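Long-range contacts in hypothetical protein ydiI (Escherichia coli, PDB 1VH5), which hydrolyses 1,4-dihydroxy-2-naphthoyl-CoA to 1,4-dihydroxy-2-naphthoate and CoA in menaquinone biosynthesis, and also acts on many other acyl-CoA thioesters: residues 93-98 with 126-131; 101-106 with 119-124; 41-46 with 97-102. All coordinates share one frame; numbering follows the deposited sequence.

Interaction 1: residues 93-98 with 126-131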
loop_
_atom_site.group_PDB
_atom_site.type_symbol
_atom_site.label_atom_id
_atom_site.label_comp_id
_atom_site.label_asym_id
_atom_site.label_seq_id
_atom_site.Cartn_x
_atom_site.Cartn_y
_atom_site.Cartn_z
ATOM N N ARG A 93 14.551 -0.684 -4.541
ATOM C CA ARG A 93 15.588 -0.932 -3.552
ATOM C C ARG A 93 14.936 -1.104 -2.190
ATOM O O ARG A 93 13.968 -0.408 -1.860
ATOM C CB ARG A 93 16.566 0.247 -3.531
ATOM C CG ARG A 93 17.674 0.170 -2.437
ATOM C CD ARG A 93 18.567 1.408 -2.376
ATOM N NE ARG A 93 19.469 1.525 -3.519
ATOM C CZ ARG A 93 20.670 0.950 -3.587
ATOM N NH1 ARG A 93 21.417 1.117 -4.668
ATOM N NH2 ARG A 93 21.112 0.200 -2.586
ATOM N N SER A 94 15.452 -2.037 -1.401
ATOM C CA SER A 94 14.951 -2.240 -0.045
ATOM C C SER A 94 15.460 -1.182 0.901
ATOM O O SER A 94 16.424 -0.463 0.602
ATOM C CB SER A 94 15.342 -3.630 0.439
ATOM O OG SER A 94 16.755 -3.710 0.581
ATOM N N ALA A 95 14.775 -1.033 2.028
ATOM C CA ALA A 95 15.241 -0.150 3.102
ATOM C C ALA A 95 15.091 -0.923 4.416
ATOM O O ALA A 95 14.217 -1.774 4.530
ATOM C CB ALA A 95 14.442 1.128 3.135
ATOM N N ARG A 96 15.935 -0.637 5.403
ATOM C CA ARG A 96 15.932 -1.455 6.606
ATOM C C ARG A 96 15.969 -0.666 7.895
ATOM O O ARG A 96 15.787 -1.239 8.962
ATOM C CB ARG A 96 17.092 -2.456 6.574
ATOM C CG ARG A 96 18.477 -1.838 6.886
ATOM C CD ARG A 96 18.851 -1.972 8.357
ATOM N NE ARG A 96 20.281 -2.130 8.629
ATOM C CZ ARG A 96 20.790 -2.173 9.857
ATOM N NH1 ARG A 96 22.099 -2.314 10.037
ATOM N NH2 ARG A 96 19.984 -2.078 10.915
ATOM N N GLU A 97 16.193 0.645 7.786
ATOM C CA GLU A 97 16.332 1.477 8.986
ATOM C C GLU A 97 16.137 2.943 8.666
ATOM O O GLU A 97 15.963 3.328 7.500
ATOM C CB GLU A 97 17.678 1.237 9.651
ATOM C CG GLU A 97 18.825 1.780 8.831
ATOM C CD GLU A 97 20.168 1.156 9.145
ATOM O OE1 GLU A 97 20.492 0.973 10.343
ATOM O OE2 GLU A 97 20.912 0.860 8.186
ATOM N N GLY A 98 16.112 3.759 9.712
ATOM C CA GLY A 98 15.867 5.174 9.575
ATOM C C GLY A 98 14.472 5.493 9.091
ATOM O O GLY A 98 13.522 4.796 9.420
ATOM N N ARG A 126 18.851 7.396 -1.918
ATOM C CA ARG A 126 18.658 6.377 -2.956
ATOM C C ARG A 126 17.172 6.070 -3.165
ATOM O O ARG A 126 16.408 5.879 -2.220
ATOM C CB ARG A 126 19.406 5.109 -2.583
ATOM C CG ARG A 126 20.852 5.423 -2.168
ATOM C CD ARG A 126 21.628 4.194 -1.832
ATOM N NE ARG A 126 21.148 3.587 -0.596
ATOM C CZ ARG A 126 21.828 2.699 0.122
ATOM N NH1 ARG A 126 21.290 2.219 1.227
ATOM N NH2 ARG A 126 23.037 2.284 -0.267
ATOM N N LEU A 127 16.770 6.019 -4.425
ATOM C CA LEU A 127 15.392 5.692 -4.777
ATOM C C LEU A 127 15.062 4.276 -4.361
ATOM O O LEU A 127 15.781 3.334 -4.701
ATOM C CB LEU A 127 15.213 5.826 -6.275
ATOM C CG LEU A 127 13.798 5.602 -6.816
ATOM C CD1 LEU A 127 12.843 6.699 -6.352
ATOM C CD2 LEU A 127 13.846 5.488 -8.344
ATOM N N CYS A 128 13.991 4.136 -3.602
ATOM C CA CYS A 128 13.559 2.810 -3.188
ATOM C C CYS A 128 12.233 2.402 -3.833
ATOM O O CYS A 128 11.967 1.224 -4.007
ATOM C CB CYS A 128 13.367 2.761 -1.669
ATOM S SG CYS A 128 14.945 2.911 -0.779
ATOM N N CYS A 129 11.353 3.362 -4.108
ATOM C CA CYS A 129 10.060 3.022 -4.698
ATOM C C CYS A 129 9.635 4.205 -5.589
ATOM O O CYS A 129 9.774 5.358 -5.190
ATOM C CB CYS A 129 9.030 2.779 -3.582
ATOM S SG CYS A 129 7.338 2.392 -4.143
ATOM N N SER A 130 9.098 3.918 -6.782
ATOM C CA SER A 130 8.571 4.978 -7.627
ATOM C C SER A 130 7.110 4.648 -7.912
ATOM O O SER A 130 6.798 3.556 -8.386
ATOM C CB SER A 130 9.355 5.020 -8.936
ATOM O OG SER A 130 8.770 5.975 -9.819
ATOM N N SER A 131 6.221 5.587 -7.639
ATOM C CA SER A 131 4.792 5.345 -7.671
ATOM C C SER A 131 4.062 6.442 -8.431
ATOM O O SER A 131 4.574 7.561 -8.588
ATOM C CB SER A 131 4.229 5.201 -6.287
ATOM O OG SER A 131 4.132 6.461 -5.689
HETATM O O HOH W 1 18.208 2.945 -5.852
HETATM O O HOH W 2 18.015 1.480 1.657
#

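Interaction 2: residues 101-106 with 119-124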
loop_
_atom_site.group_PDB
_atom_site.type_symbol
_atom_site.label_atom_id
_atom_site.label_comp_id
_atom_site.label_asym_id
_atom_site.label_seq_id
_atom_site.Cartn_x
_atom_site.Cartn_y
_atom_site.Cartn_z
ATOM N N ARG A 101 11.684 8.931 2.733
ATOM C CA ARG A 101 11.043 10.197 2.375
ATOM C C ARG A 101 10.324 10.095 1.034
ATOM O O ARG A 101 10.953 9.749 0.032
ATOM C CB ARG A 101 12.078 11.310 2.320
ATOM C CG ARG A 101 11.488 12.712 1.985
ATOM C CD ARG A 101 12.581 13.789 1.826
ATOM N NE ARG A 101 13.267 13.970 3.091
ATOM C CZ ARG A 101 12.954 14.898 3.975
ATOM N NH1 ARG A 101 13.601 14.932 5.138
ATOM N NH2 ARG A 101 11.990 15.771 3.714
ATOM N N GLY A 102 9.035 10.403 1.025
ATOM C CA GLY A 102 8.314 10.516 -0.235
ATOM C C GLY A 102 8.272 11.950 -0.719
ATOM O O GLY A 102 8.001 12.875 0.069
ATOM N N VAL A 103 8.521 12.099 -2.010
ATOM C CA VAL A 103 8.548 13.400 -2.665
ATOM C C VAL A 103 7.487 13.326 -3.766
ATOM O O VAL A 103 7.618 12.517 -4.681
ATOM C CB VAL A 103 9.946 13.714 -3.325
ATOM C CG1 VAL A 103 9.926 15.068 -3.973
ATOM C CG2 VAL A 103 11.100 13.630 -2.291
ATOM N N CYS A 104 6.444 14.142 -3.650
ATOM C CA CYS A 104 5.285 14.041 -4.539
ATOM C C CYS A 104 5.243 15.291 -5.420
ATOM O O CYS A 104 5.325 16.420 -4.897
ATOM C CB CYS A 104 4.033 13.974 -3.649
ATOM S SG CYS A 104 2.450 13.979 -4.512
ATOM N N LYS A 105 5.102 15.096 -6.729
ATOM C CA LYS A 105 4.976 16.209 -7.685
ATOM C C LYS A 105 3.802 15.887 -8.655
ATOM O O LYS A 105 3.506 14.728 -8.906
ATOM C CB LYS A 105 6.279 16.387 -8.481
ATOM C CG LYS A 105 6.451 15.426 -9.658
ATOM C CD LYS A 105 7.707 15.793 -10.440
ATOM C CE LYS A 105 7.858 14.888 -11.655
ATOM N NZ LYS A 105 9.124 15.150 -12.408
ATOM N N PRO A 106 3.131 16.889 -9.201
ATOM C CA PRO A 106 2.038 16.619 -10.138
ATOM C C PRO A 106 2.549 16.214 -11.525
ATOM O O PRO A 106 3.538 16.773 -12.015
ATOM C CB PRO A 106 1.307 17.958 -10.212
ATOM C CG PRO A 106 2.409 18.963 -10.043
ATOM C CD PRO A 106 3.332 18.344 -8.999
ATOM N N GLU A 119 8.013 9.654 -5.470
ATOM C CA GLU A 119 9.236 8.867 -5.389
ATOM C C GLU A 119 9.642 8.787 -3.920
ATOM O O GLU A 119 9.569 9.788 -3.186
ATOM C CB GLU A 119 10.351 9.495 -6.236
ATOM C CG GLU A 119 10.140 9.400 -7.749
ATOM C CD GLU A 119 11.274 10.058 -8.547
ATOM O OE1 GLU A 119 11.818 11.108 -8.107
ATOM O OE2 GLU A 119 11.638 9.536 -9.628
ATOM N N ILE A 120 10.058 7.592 -3.487
ATOM C CA ILE A 120 10.392 7.395 -2.077
ATOM C C ILE A 120 11.850 7.018 -1.999
ATOM O O ILE A 120 12.310 6.101 -2.673
ATOM C CB ILE A 120 9.507 6.297 -1.496
ATOM C CG1 ILE A 120 8.037 6.764 -1.569
ATOM C CG2 ILE A 120 9.963 5.927 -0.030
ATOM C CD1 ILE A 120 7.088 5.716 -1.265
ATOM N N PHE A 121 12.586 7.740 -1.162
ATOM C CA PHE A 121 14.044 7.627 -1.039
ATOM C C PHE A 121 14.414 7.224 0.383
ATOM O O PHE A 121 13.725 7.550 1.354
ATOM C CB PHE A 121 14.754 8.965 -1.353
ATOM C CG PHE A 121 14.433 9.520 -2.716
ATOM C CD1 PHE A 121 13.274 10.293 -2.901
ATOM C CD2 PHE A 121 15.249 9.253 -3.790
ATOM C CE1 PHE A 121 12.940 10.793 -4.162
ATOM C CE2 PHE A 121 14.923 9.750 -5.078
ATOM C CZ PHE A 121 13.775 10.541 -5.235
ATOM N N ASP A 122 15.526 6.522 0.516
ATOM C CA ASP A 122 16.079 6.246 1.847
ATOM C C ASP A 122 16.920 7.426 2.337
ATOM O O ASP A 122 17.052 8.437 1.654
ATOM C CB ASP A 122 16.856 4.916 1.834
ATOM C CG ASP A 122 18.117 4.967 0.995
ATOM O OD1 ASP A 122 18.620 3.870 0.603
ATOM O OD2 ASP A 122 18.690 6.046 0.702
ATOM N N GLU A 123 17.502 7.290 3.537
ATOM C CA GLU A 123 18.243 8.399 4.152
ATOM C C GLU A 123 19.498 8.821 3.397
ATOM O O GLU A 123 19.981 9.954 3.567
ATOM C CB GLU A 123 18.551 8.108 5.627
ATOM C CG GLU A 123 17.290 7.977 6.449
ATOM C CD GLU A 123 17.516 7.882 7.943
ATOM O OE1 GLU A 123 18.571 7.337 8.392
ATOM O OE2 GLU A 123 16.612 8.347 8.673
ATOM N N LYS A 124 20.009 7.932 2.551
ATOM C CA LYS A 124 21.150 8.220 1.697
ATOM C C LYS A 124 20.757 8.801 0.340
ATOM O O LYS A 124 21.614 8.973 -0.532
ATOM C CB LYS A 124 22.010 6.960 1.499
ATOM C CG LYS A 124 22.850 6.585 2.732
ATOM C CD LYS A 124 23.602 5.261 2.538
ATOM C CE LYS A 124 24.190 4.758 3.866
ATOM N NZ LYS A 124 24.664 3.341 3.793
#

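Interaction 3: residues 41-46 with 97-102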
loop_
_atom_site.group_PDB
_atom_site.type_symbol
_atom_site.label_atom_id
_atom_site.label_comp_id
_atom_site.label_asym_id
_atom_site.label_seq_id
_atom_site.Cartn_x
_atom_site.Cartn_y
_atom_site.Cartn_z
ATOM N N THR A 41 7.839 11.970 5.561
ATOM C CA THR A 41 8.669 10.815 5.906
ATOM C C THR A 41 7.902 9.772 6.715
ATOM O O THR A 41 6.849 10.017 7.236
ATOM C CB THR A 41 9.922 11.225 6.695
ATOM O OG1 THR A 41 9.509 11.818 7.939
ATOM C CG2 THR A 41 10.756 12.249 5.933
ATOM N N MET A 42 8.488 8.579 6.794
ATOM C CA MET A 42 7.899 7.428 7.485
ATOM C C MET A 42 9.019 6.548 7.996
ATOM O O MET A 42 9.995 6.316 7.289
ATOM C CB MET A 42 7.017 6.626 6.523
ATOM C CG MET A 42 6.317 5.369 7.087
ATOM S SD MET A 42 5.354 4.497 5.857
ATOM C CE MET A 42 6.621 3.914 4.890
ATOM N N PRO A 43 8.893 6.053 9.237
ATOM C CA PRO A 43 9.965 5.209 9.767
ATOM C C PRO A 43 9.916 3.827 9.131
ATOM O O PRO A 43 8.838 3.361 8.701
ATOM C CB PRO A 43 9.603 5.093 11.262
ATOM C CG PRO A 43 8.109 5.175 11.287
ATOM C CD PRO A 43 7.786 6.188 10.193
ATOM N N VAL A 44 11.085 3.208 9.058
ATOM C CA VAL A 44 11.234 1.793 8.738
ATOM C C VAL A 44 11.342 1.135 10.117
ATOM O O VAL A 44 12.382 1.174 10.761
ATOM C CB VAL A 44 12.471 1.496 7.847
ATOM C CG1 VAL A 44 12.520 0.012 7.488
ATOM C CG2 VAL A 44 12.491 2.366 6.580
ATOM N N ASP A 45 10.231 0.640 10.609
ATOM C CA ASP A 45 10.170 0.092 11.980
ATOM C C ASP A 45 9.204 -1.097 12.044
ATOM O O ASP A 45 8.682 -1.584 11.025
ATOM C CB ASP A 45 9.826 1.195 13.003
ATOM C CG ASP A 45 8.392 1.661 12.933
ATOM O OD1 ASP A 45 8.054 2.560 13.735
ATOM O OD2 ASP A 45 7.542 1.209 12.158
ATOM N N SER A 46 8.912 -1.571 13.235
ATOM C CA SER A 46 8.126 -2.767 13.369
ATOM C C SER A 46 6.739 -2.647 12.733
ATOM O O SER A 46 6.148 -3.678 12.376
ATOM C CB SER A 46 8.058 -3.213 14.840
ATOM O OG SER A 46 7.338 -2.290 15.607
ATOM N N GLU A 97 16.193 0.645 7.786
ATOM C CA GLU A 97 16.332 1.477 8.986
ATOM C C GLU A 97 16.137 2.943 8.666
ATOM O O GLU A 97 15.963 3.328 7.500
ATOM C CB GLU A 97 17.678 1.237 9.651
ATOM C CG GLU A 97 18.825 1.780 8.831
ATOM C CD GLU A 97 20.168 1.156 9.145
ATOM O OE1 GLU A 97 20.492 0.973 10.343
ATOM O OE2 GLU A 97 20.912 0.860 8.186
ATOM N N GLY A 98 16.112 3.759 9.712
ATOM C CA GLY A 98 15.867 5.174 9.575
ATOM C C GLY A 98 14.472 5.493 9.091
ATOM O O GLY A 98 13.522 4.796 9.420
ATOM N N ARG A 99 14.359 6.588 8.349
ATOM C CA ARG A 99 13.083 7.031 7.805
ATOM C C ARG A 99 13.249 7.128 6.324
ATOM O O ARG A 99 14.314 7.506 5.853
ATOM C CB ARG A 99 12.657 8.389 8.363
ATOM C CG ARG A 99 12.454 8.396 9.886
ATOM C CD ARG A 99 12.035 9.750 10.425
ATOM N NE ARG A 99 10.687 10.145 10.003
ATOM C CZ ARG A 99 9.580 9.761 10.604
ATOM N NH1 ARG A 99 8.409 10.178 10.165
ATOM N NH2 ARG A 99 9.630 8.960 11.673
ATOM N N VAL A 100 12.196 6.798 5.593
ATOM C CA VAL A 100 12.192 7.064 4.152
ATOM C C VAL A 100 11.390 8.309 3.872
ATOM O O VAL A 100 10.581 8.715 4.690
ATOM C CB VAL A 100 11.615 5.855 3.324
ATOM C CG1 VAL A 100 12.569 4.678 3.417
ATOM C CG2 VAL A 100 10.184 5.501 3.732
ATOM N N ARG A 101 11.684 8.931 2.733
ATOM C CA ARG A 101 11.043 10.197 2.375
ATOM C C ARG A 101 10.324 10.095 1.034
ATOM O O ARG A 101 10.953 9.749 0.032
ATOM C CB ARG A 101 12.078 11.310 2.320
ATOM C CG ARG A 101 11.488 12.712 1.985
ATOM C CD ARG A 101 12.581 13.789 1.826
ATOM N NE ARG A 101 13.267 13.970 3.091
ATOM C CZ ARG A 101 12.954 14.898 3.975
ATOM N NH1 ARG A 101 13.601 14.932 5.138
ATOM N NH2 ARG A 101 11.990 15.771 3.714
ATOM N N GLY A 102 9.035 10.403 1.025
ATOM C CA GLY A 102 8.314 10.516 -0.235
ATOM C C GLY A 102 8.272 11.950 -0.719
ATOM O O GLY A 102 8.001 12.875 0.069
HETATM O O HOH W 3 13.316 3.670 12.143
#

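Interaction 1: residues 93-98 with 126-131
The guanidinium groups of Arg-93 and Arg-126 lie flat on each other, their planes only 7° apart and their centres 4.3 Å from one another. The overlap is offset: CD of Arg-126 sits over the centre of the Arg-93 group, 3.8 Å above its plane, while NH2 of Arg-93 covers the other guanidinium nearer its rim. NH2 of Arg-93 and NH2 of Arg-126 come within 3.7 Å, an approach of like charges that is probably eased by Asp-122, which forms a salt bridge with NE of Arg-126. At the edge of the Arg-93 group, in its plane, a water accepts from NE of Arg-93 at 3.0 Å and donates to the carbonyl O of Leu-127 at 2.7 Å. Arginine suits both positions, since its flat delocalised cation can stack by a face and still donate at the rim. In Arg-93, CG stands anti to the backbone N (chi1 176°), and the chain bends further out, at chi3 (-71°), before the guanidinium.

The backbones are joined by one hydrogen bond: Arg-93 N donates to Cys-128 O at 3.3 Å. Cys-128 fills the interior of the contact. Its CB lies 3.2 Å from Arg-93 O, and its SG packs against the methyl group of Ala-95; both are small, buried residues that let the loop lie close. A second water donates to Ser-94 O and accepts a weak bond from Arg-126 NH1.

Strand 127-138 starts with a classic beta bulge, in which Cys-128 and Cys-129 are set against the single residue Ile-120. The contact thus joins that bulged strand of the hot-dog sheet to the loop after strand 81-91, where Arg-93 and Ser-94 belong to the substrate-binding site.

Interaction 2: residues 101-106 with 119-124
Arg-101 and Phe-121 form a hydrogen-bonded pair between two antiparallel strands, whose short axes run at 155°. Arg-101 N donates to Phe-121 O at 2.8 Å, and Phe-121 N returns the bond to Arg-101 O at 2.9 Å. Two residues along, Val-103 N reaches Glu-119 O at 2.8 Å and Glu-119 N reaches Val-103 O at 3.0 Å.

Weaker CA-H...O contacts fill the non-hydrogen-bonded pair between them, Gly-102 with Ile-120. Ile-120 CA lies 3.2 Å from Arg-101 O, and Gly-102 CA lies 3.3 Å from Glu-119 O. CG1 of Ile-120 rests against CA of Gly-102; a CB on that residue would stand close to the same CG1, so glycine leaves room for the isoleucine. Ile-120, buried, turns to the face covered by helix 57-74, where it meets Ser-60; a branched apolar residue suits that side.

The apolar contact on the other face is diagonal. CG2 of Val-103 approaches CE1 of Phe-121 obliquely, at 3.9 Å, while Arg-101 O lies near the ring plane at its edge. In Phe-121, CG stands anti to the carbonyl carbon and beside the backbone N (chi1 -57°). Leu-127 of strand 127-138 also packs on Phe-121, extending this patch across the neighbouring strand.

Charged residues share this partly exposed face, Arg-101 and Glu-119. The Arg-101 side chain starts on the same side as Phe-121, but its guanidinium leads away to a salt bridge with Glu-39.

The strand pairing therefore rests chiefly on main-chain bonds, which depend little on side-chain identity. The side chains sort the two faces instead, one apolar against the helix, the other a mixture of small apolar patches and charges suited to partial contact with water.

Interaction 3: residues 41-46 with 97-102
Strands 41-43 and 99-102 run antiparallel at 154°, with Met-42 and Val-100 as the hydrogen-bonded pair: Val-100 N donates to Met-42 O at 2.8 Å and Met-42 N to Val-100 O at 3.0 Å. Beyond the strand ends, Val-44 N adds an almost straight bond of 2.9 Å to Gly-98 O, and a water spans Gly-98 O and Val-44 O. Gly-98 has a positive phi (66°), which glycine adopts readily.

Arg-99 grips Thr-41 side-on, NE at 2.9 Å and NH1 at 3.0 Å from the single OG1, which lies in the guanidinium plane. That hydroxyl, set between the backbone N and the carbonyl carbon (chi1 63°), is also hydrogen-bonded to Glu-31, while NH2 of Arg-99 pairs with Asp-27. One face of the guanidinium covers the backbone at Met-42 and Pro-43, with Pro-43 CD 3.6 Å from NH2 of Arg-99. An alanine here removes both donors to Thr-41 OG1 and would probably leave Asp-27 without this charged mate and Pro-43 less covered. Threonine serves twice, because its CG2 methyl sits over the centre of the Arg-101 guanidinium.

On the opposite face, Met-42 CE lies alongside Val-100 CG2, and CG2 of Val-44 meets Val-100 CG1 at 3.9 Å. Met-42 and Val-100 both pack on Leu-63 of helix 57-74, the central helix wrapped by the antiparallel sheet of the hot-dog fold.

Interactions 2 and 3 both use strand 99-106, pairing it on one edge with strand 113-121 and on the other with strand 38-43; interaction 1 continues the same sheet through strand 127-138, the neighbour of 113-121. All three are partly buried. Interaction 3 covers the largest area; like interaction 2 it is mainly a strand pairing, with apolar residues toward the helix and a mixture of apolar and charged ones on the outer face. Interaction 1, the most solvent-facing in character, sets a loop against a strand end with stacked arginines and bridging waters. Between the contacts, Ile-120 bonds to the bulge, Ala-95 packs on Val-100, and Glu-123 reaches the backbone of Arg-99.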